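Local coordinates for protein phosphoribosylaminoimidazole-succinocarboxamide synthase (Pyrococcus horikoshii, PDB 4O7W) that catalyses the ATP-dependent joining of L-aspartate to a carboxylated aminoimidazole ribotide, giving SAICAR in de novo purine biosynthesis, at residues P87-V92 / Y120-E125; R93-G98 / I170-K175. All coordinates share one frame; numbering follows the deposited sequence.

Contact 1 of 2, residues P87-V92 / Y120-E125; sequences PLEVVV and YYKNDE. With TYD (thymidine-5'-diphosphate), chain B; ATP (adenosine-5'-triphosphate), chain C.
Glu89 and Tyr120 form an antiparallel hydrogen-bonded pair, and both amides are used: Glu89 N reaches Tyr120 O at 2.9 Å, and Tyr120 N returns a bond of the same length to Glu89 O. One residue further out, Lys122 N gives a third bond to Pro87 O, 2.9 Å long, but here the donor stands well above the carbonyl plane, where strand 111-121 is already giving way to loop. Leu88 CA adds a CA-H...O contact to Tyr120 O.

On the face that carries Glu89 and Tyr120, the Glu89 side chain runs out extended and meets the lysine stem at about a right angle, Glu89 CG lying 3.7 Å from Lys122 CG. The bend in the lysine chain at chi3 (79°) carries the amine toward the ATP gamma phosphate, a fit that is doubtful because Lys122 CE comes too close to ATP O3G; the same amine makes a salt bridge with Glu177. The Tyr120 ring takes Glu89 O at its edge, in plane, and the methyl of the bound thymidine diphosphate, C5M, over one face. Val91 CG2 comes up obliquely, 3.7 Å from Tyr120 CE2, while the hydroxyl of Tyr120 bonds to Glu118. Glu89 OE2 lies 2.9 Å from TYD O4, and with Lys122 reaching toward the ATP this face borders both bound nucleotides.

On the face of Leu88 and Tyr121, the Tyr121 ring turns its edge to Pro87 O and packs CE1 against Pro87 CB at 4.2 Å. Asn123 holds that ring in turn, its CB over one face and its ND2 bonded to Tyr121 OH at 3.0 Å.

Further out, Ile131 of strand 130-131 packs on Leu88 and Tyr121, Val90 reaches helix 143-165, and strand 169-180 flanks strand 84-93.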
# COMPACT_ATOMS: atom_id res chain seq x y z
N PRO A 87 -9.13 -4.65 12.18
CA PRO A 87 -9.74 -4.78 10.84
C PRO A 87 -8.67 -4.93 9.74
O PRO A 87 -8.61 -4.12 8.80
CB PRO A 87 -10.54 -3.47 10.70
CG PRO A 87 -9.76 -2.48 11.53
CD PRO A 87 -9.11 -3.25 12.65
N LEU A 88 -7.84 -5.97 9.87
CA LEU A 88 -6.71 -6.18 8.97
C LEU A 88 -6.65 -7.60 8.46
O LEU A 88 -7.07 -8.54 9.14
CB LEU A 88 -5.38 -5.85 9.66
CG LEU A 88 -5.10 -4.42 10.18
CD1 LEU A 88 -3.83 -4.43 11.03
CD2 LEU A 88 -5.01 -3.39 9.06
N GLU A 89 -6.13 -7.74 7.26
CA GLU A 89 -5.62 -9.00 6.78
C GLU A 89 -4.14 -8.76 6.56
O GLU A 89 -3.76 -7.84 5.84
CB GLU A 89 -6.37 -9.42 5.52
CG GLU A 89 -7.76 -9.96 5.87
CD GLU A 89 -8.77 -9.84 4.74
OE1 GLU A 89 -9.91 -10.35 4.91
OE2 GLU A 89 -8.45 -9.22 3.69
N VAL A 90 -3.31 -9.55 7.25
CA VAL A 90 -1.85 -9.38 7.27
C VAL A 90 -1.22 -10.45 6.40
O VAL A 90 -1.26 -11.63 6.73
CB VAL A 90 -1.29 -9.44 8.70
CG1 VAL A 90 0.23 -9.21 8.71
CG2 VAL A 90 -1.98 -8.40 9.58
N VAL A 91 -0.68 -10.03 5.26
CA VAL A 91 -0.17 -10.98 4.28
C VAL A 91 1.37 -11.04 4.31
O VAL A 91 2.04 -10.00 4.24
CB VAL A 91 -0.72 -10.67 2.87
CG1 VAL A 91 -0.10 -11.61 1.85
CG2 VAL A 91 -2.26 -10.78 2.83
N VAL A 92 1.92 -12.24 4.45
CA VAL A 92 3.36 -12.46 4.40
C VAL A 92 3.68 -13.25 3.13
O VAL A 92 2.97 -14.20 2.80
CB VAL A 92 3.85 -13.25 5.64
CG1 VAL A 92 5.37 -13.37 5.65
CG2 VAL A 92 3.37 -12.60 6.93
N TYR A 120 -3.79 -5.23 4.58
CA TYR A 120 -5.01 -4.97 3.83
C TYR A 120 -6.10 -4.59 4.82
O TYR A 120 -6.30 -5.27 5.82
CB TYR A 120 -5.45 -6.20 3.02
CG TYR A 120 -4.52 -6.49 1.87
CD1 TYR A 120 -4.70 -5.89 0.63
CD2 TYR A 120 -3.43 -7.36 2.05
CE1 TYR A 120 -3.83 -6.15 -0.42
CE2 TYR A 120 -2.56 -7.63 1.00
CZ TYR A 120 -2.76 -7.02 -0.22
OH TYR A 120 -1.88 -7.30 -1.24
N TYR A 121 -6.78 -3.49 4.54
CA TYR A 121 -7.85 -3.04 5.39
C TYR A 121 -9.13 -3.85 5.08
O TYR A 121 -9.61 -3.86 3.95
CB TYR A 121 -8.05 -1.53 5.16
CG TYR A 121 -9.30 -0.91 5.76
CD1 TYR A 121 -9.80 -1.32 7.01
CD2 TYR A 121 -9.97 0.11 5.08
CE1 TYR A 121 -10.94 -0.73 7.55
CE2 TYR A 121 -11.09 0.70 5.61
CZ TYR A 121 -11.57 0.28 6.83
OH TYR A 121 -12.68 0.89 7.31
N LYS A 122 -9.66 -4.53 6.10
CA LYS A 122 -10.89 -5.31 5.95
C LYS A 122 -12.10 -4.42 5.85
O LYS A 122 -12.59 -3.92 6.85
CB LYS A 122 -11.08 -6.27 7.12
CG LYS A 122 -10.24 -7.51 7.02
CD LYS A 122 -10.48 -8.40 8.22
CE LYS A 122 -11.76 -9.16 8.04
NZ LYS A 122 -11.81 -10.29 9.00
N ASN A 123 -12.57 -4.22 4.63
CA ASN A 123 -13.70 -3.35 4.36
C ASN A 123 -14.30 -3.75 3.02
O ASN A 123 -13.70 -3.52 1.97
CB ASN A 123 -13.21 -1.90 4.30
CG ASN A 123 -14.35 -0.91 4.13
OD1 ASN A 123 -15.07 -0.95 3.14
ND2 ASN A 123 -14.49 -0.01 5.09
N ASP A 124 -15.49 -4.35 3.05
CA ASP A 124 -16.14 -4.87 1.85
C ASP A 124 -16.52 -3.78 0.87
O ASP A 124 -16.37 -3.96 -0.34
CB ASP A 124 -17.39 -5.67 2.20
CG ASP A 124 -17.08 -6.88 3.03
OD1 ASP A 124 -16.33 -7.75 2.55
OD2 ASP A 124 -17.59 -6.95 4.18
N GLU A 125 -17.01 -2.65 1.38
CA GLU A 125 -17.38 -1.51 0.53
C GLU A 125 -16.18 -0.98 -0.28
O GLU A 125 -16.36 -0.49 -1.39
CB GLU A 125 -18.03 -0.40 1.35
CG GLU A 125 -19.41 -0.75 1.91
PA TYD B . -3.07 -12.33 -2.70
O1A TYD B . -2.09 -12.83 -3.72
O2A TYD B . -2.81 -10.95 -2.15
O3A TYD B . -4.58 -12.29 -3.24
PB TYD B . -5.39 -13.37 -4.12
O1B TYD B . -4.42 -13.92 -5.14
O2B TYD B . -5.83 -14.43 -3.13
O3B TYD B . -6.54 -12.56 -4.65
O5' TYD B . -3.14 -13.40 -1.52
C5' TYD B . -1.99 -13.65 -0.73
C4' TYD B . -2.19 -14.84 0.21
O4' TYD B . -3.00 -14.42 1.31
C3' TYD B . -2.90 -16.04 -0.42
O3' TYD B . -2.37 -17.22 0.18
C2' TYD B . -4.34 -15.92 0.00
C1' TYD B . -4.25 -15.14 1.31
N1 TYD B . -5.34 -14.18 1.47
C2 TYD B . -6.60 -14.60 1.98
O2 TYD B . -6.79 -15.79 2.29
N3 TYD B . -7.60 -13.72 2.15
C4 TYD B . -7.41 -12.41 1.86
O4 TYD B . -8.33 -11.60 2.03
C5 TYD B . -6.10 -11.92 1.34
C5M TYD B . -5.86 -10.46 1.01
C6 TYD B . -5.10 -12.88 1.18
PG ATP C . -15.02 -11.03 7.02
O1G ATP C . -15.83 -9.91 6.41
O2G ATP C . -15.49 -11.45 8.39
O3G ATP C . -13.53 -10.88 6.88
PB ATP C . -16.23 -13.57 6.49
O1B ATP C . -17.54 -13.06 7.05
O2B ATP C . -16.21 -14.47 5.28
O3B ATP C . -15.33 -12.30 6.07
PA ATP C . -15.40 -15.89 7.93
O1A ATP C . -14.00 -16.41 7.72
O2A ATP C . -16.52 -16.58 7.18
O3A ATP C . -15.40 -14.30 7.68
O5' ATP C . -15.78 -16.00 9.50
C5' ATP C . -14.84 -15.68 10.54
C4' ATP C . -15.10 -14.28 11.12
O4' ATP C . -14.78 -14.24 12.52
C3' ATP C . -14.19 -13.25 10.49
O3' ATP C . -14.90 -12.01 10.56
C2' ATP C . -13.00 -13.19 11.44
O2' ATP C . -12.27 -11.98 11.35
C1' ATP C . -13.68 -13.35 12.79
N9 ATP C . -12.80 -13.95 13.82
C8 ATP C . -11.84 -14.88 13.64
N7 ATP C . -11.25 -15.21 14.81
C5 ATP C . -11.86 -14.49 15.78
C6 ATP C . -11.74 -14.34 17.26
N6 ATP C . -10.85 -15.05 17.99
N1 ATP C . -12.56 -13.45 17.87
C2 ATP C . -13.48 -12.73 17.20
N3 ATP C . -13.64 -12.82 15.88
C4 ATP C . -12.87 -13.66 15.13

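Contact 2 of 2, residues R93-G98 / I170-K175; sequences RNVVAG and ILVDFK. With TYD (thymidine-5'-diphosphate), chain B.
Val172 O accepts two backbone bonds at once, from Asn94 N at 2.8 Å and from Val95 N at 3.0 Å, the second in the carbonyl plane on a lone pair. Next to it, the Asn94 amide gives ND2 to Leu171 O (2.9 Å), while its OD1 bonds to Asn157 of helix 143-165. The chain turns its corner at Asn94, just beyond the antiparallel non-hydrogen-bonded pair of Arg93 and Asp173, whose side chains lie side by side and point the same way. Here the antiparallel sheet of this SAICAR synthetase gives one wall of a nucleotide pocket, holding thymidine diphosphate in the crystal. Bent at chi3 (71°), the arginine brings its guanidinium up to the alpha phosphate: NH1 bonds TYD O2A and also pairs with Glu118, and NH2 bonds TYD O1A at 2.7 Å. Arg93 NH2 also makes a salt bridge to Asp173 OD2 at 3.3 Å, the two flat groups standing perpendicular. With lysine in place of Arg93, the two-pronged hold on the phosphate would probably be lost, and Asp173 would be likely to lose one of its charged mates, though Arg198 also pairs with it. The deoxyribose hydroxyl TYD O3' bonds Asp173 OD1 at 2.7 Å. A water accepts from Arg93 NE at 2.9 Å and lies within hydrogen-bonding distance of Asp173 OD2 and Val95 O. Beyond the corner, Val172 CG1 packs against Val95 CB and Ala97 CB.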
# COMPACT_ATOMS: atom_id res chain seq x y z
N ARG A 93 4.71 -12.83 2.39
CA ARG A 93 5.01 -13.41 1.08
C ARG A 93 6.51 -13.77 0.97
O ARG A 93 7.37 -12.93 1.22
CB ARG A 93 4.57 -12.45 -0.05
CG ARG A 93 3.34 -11.58 0.31
CD ARG A 93 2.80 -10.72 -0.84
NE ARG A 93 2.14 -11.55 -1.84
CZ ARG A 93 0.87 -11.48 -2.22
NH1 ARG A 93 0.04 -10.55 -1.77
NH2 ARG A 93 0.45 -12.36 -3.11
N ASN A 94 6.80 -15.03 0.63
CA ASN A 94 8.18 -15.53 0.42
C ASN A 94 8.51 -15.68 -1.06
O ASN A 94 9.67 -15.50 -1.47
CB ASN A 94 8.37 -16.88 1.12
CG ASN A 94 8.04 -16.82 2.59
OD1 ASN A 94 8.59 -16.00 3.32
ND2 ASN A 94 7.10 -17.67 3.03
N VAL A 95 7.49 -16.03 -1.84
CA VAL A 95 7.63 -16.30 -3.26
C VAL A 95 6.53 -15.51 -3.98
O VAL A 95 5.39 -15.45 -3.49
CB VAL A 95 7.49 -17.82 -3.52
CG1 VAL A 95 7.35 -18.12 -5.01
CG2 VAL A 95 8.68 -18.56 -2.93
N VAL A 96 6.88 -14.91 -5.11
CA VAL A 96 5.95 -14.10 -5.93
C VAL A 96 4.82 -14.97 -6.50
O VAL A 96 5.06 -15.99 -7.17
CB VAL A 96 6.70 -13.35 -7.05
CG1 VAL A 96 5.74 -12.62 -7.98
CG2 VAL A 96 7.69 -12.36 -6.43
N ALA A 97 3.59 -14.56 -6.19
CA ALA A 97 2.37 -15.20 -6.67
C ALA A 97 1.21 -14.24 -6.45
O ALA A 97 1.35 -13.22 -5.76
CB ALA A 97 2.13 -16.51 -5.91
N GLY A 98 0.06 -14.58 -7.03
CA GLY A 98 -1.16 -13.81 -6.85
C GLY A 98 -1.01 -12.34 -7.17
O GLY A 98 -0.40 -11.97 -8.18
N ILE A 170 6.58 -25.84 0.02
CA ILE A 170 6.99 -24.45 -0.01
C ILE A 170 5.83 -23.57 0.40
O ILE A 170 4.75 -23.61 -0.19
CB ILE A 170 7.48 -24.04 -1.41
CG1 ILE A 170 8.66 -24.93 -1.85
CG2 ILE A 170 7.89 -22.58 -1.40
CD1 ILE A 170 8.95 -24.88 -3.34
N LEU A 171 6.06 -22.78 1.44
CA LEU A 171 5.10 -21.79 1.87
C LEU A 171 5.32 -20.54 1.04
O LEU A 171 6.27 -19.78 1.27
CB LEU A 171 5.24 -21.50 3.37
CG LEU A 171 4.33 -20.43 3.98
CD1 LEU A 171 2.85 -20.83 3.92
CD2 LEU A 171 4.77 -20.15 5.40
N VAL A 172 4.46 -20.35 0.05
CA VAL A 172 4.62 -19.28 -0.92
C VAL A 172 4.22 -17.93 -0.31
O VAL A 172 4.98 -16.96 -0.38
CB VAL A 172 3.80 -19.60 -2.19
CG1 VAL A 172 3.61 -18.37 -3.07
CG2 VAL A 172 4.46 -20.75 -2.95
N ASP A 173 3.03 -17.88 0.30
CA ASP A 173 2.53 -16.71 1.00
C ASP A 173 1.35 -17.16 1.84
O ASP A 173 0.94 -18.32 1.75
CB ASP A 173 2.11 -15.59 0.03
CG ASP A 173 1.04 -16.03 -0.96
OD1 ASP A 173 0.23 -16.90 -0.63
OD2 ASP A 173 1.01 -15.49 -2.08
N PHE A 174 0.81 -16.26 2.67
CA PHE A 174 -0.34 -16.58 3.52
C PHE A 174 -0.88 -15.33 4.18
O PHE A 174 -0.21 -14.29 4.23
CB PHE A 174 0.04 -17.63 4.60
CG PHE A 174 1.11 -17.17 5.57
CD1 PHE A 174 0.77 -16.65 6.81
CD2 PHE A 174 2.46 -17.28 5.24
CE1 PHE A 174 1.75 -16.25 7.72
CE2 PHE A 174 3.45 -16.87 6.14
CZ PHE A 174 3.09 -16.35 7.38
N LYS A 175 -2.09 -15.45 4.72
CA LYS A 175 -2.77 -14.33 5.35
C LYS A 175 -3.10 -14.68 6.80
O LYS A 175 -3.58 -15.78 7.10
CB LYS A 175 -4.05 -13.99 4.58
CG LYS A 175 -4.84 -12.79 5.13
CD LYS A 175 -5.89 -13.21 6.17
CE LYS A 175 -7.08 -13.96 5.53
NZ LYS A 175 -7.89 -14.67 6.58
PA TYD B . -3.07 -12.33 -2.70
O1A TYD B . -2.09 -12.83 -3.72
O2A TYD B . -2.81 -10.95 -2.15
O3A TYD B . -4.58 -12.29 -3.24
PB TYD B . -5.39 -13.37 -4.12
O1B TYD B . -4.42 -13.92 -5.14
O2B TYD B . -5.83 -14.43 -3.13
O3B TYD B . -6.54 -12.56 -4.65
O5' TYD B . -3.14 -13.40 -1.52
C5' TYD B . -1.99 -13.65 -0.73
C4' TYD B . -2.19 -14.84 0.21
O4' TYD B . -3.00 -14.42 1.31
C3' TYD B . -2.90 -16.04 -0.42
O3' TYD B . -2.37 -17.22 0.18
C2' TYD B . -4.34 -15.92 0.00
C1' TYD B . -4.25 -15.14 1.31
N1 TYD B . -5.34 -14.18 1.47
C2 TYD B . -6.60 -14.60 1.98
O2 TYD B . -6.79 -15.79 2.29
N3 TYD B . -7.60 -13.72 2.15
C4 TYD B . -7.41 -12.41 1.86
O4 TYD B . -8.33 -11.60 2.03
C5 TYD B . -6.10 -11.92 1.34
C5M TYD B . -5.86 -10.46 1.01
C6 TYD B . -5.10 -12.88 1.18
O HOH W 1 3.18 -13.95 -2.98

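From the N terminus, the chain first runs through 87-92 and straight on into 93-98, where it leaves strand 84-93. Its return along strand 111-121 closes contact 1, a loop with 27 residues between the two segments and no helix among them. Only after helices 133-138 and 143-165 does strand 169-180 close contact 2, across 71 residues. The segments alternate, so the two closures cross instead of nesting. Strand 84-93 has strand 111-121 on one flank and strand 169-180 on the other; Val92 N probably bonds to Phe174 O at 3.0 Å, joining the contacts directly. Both reach the thymidine diphosphate, although their centres lie about 17 Å apart.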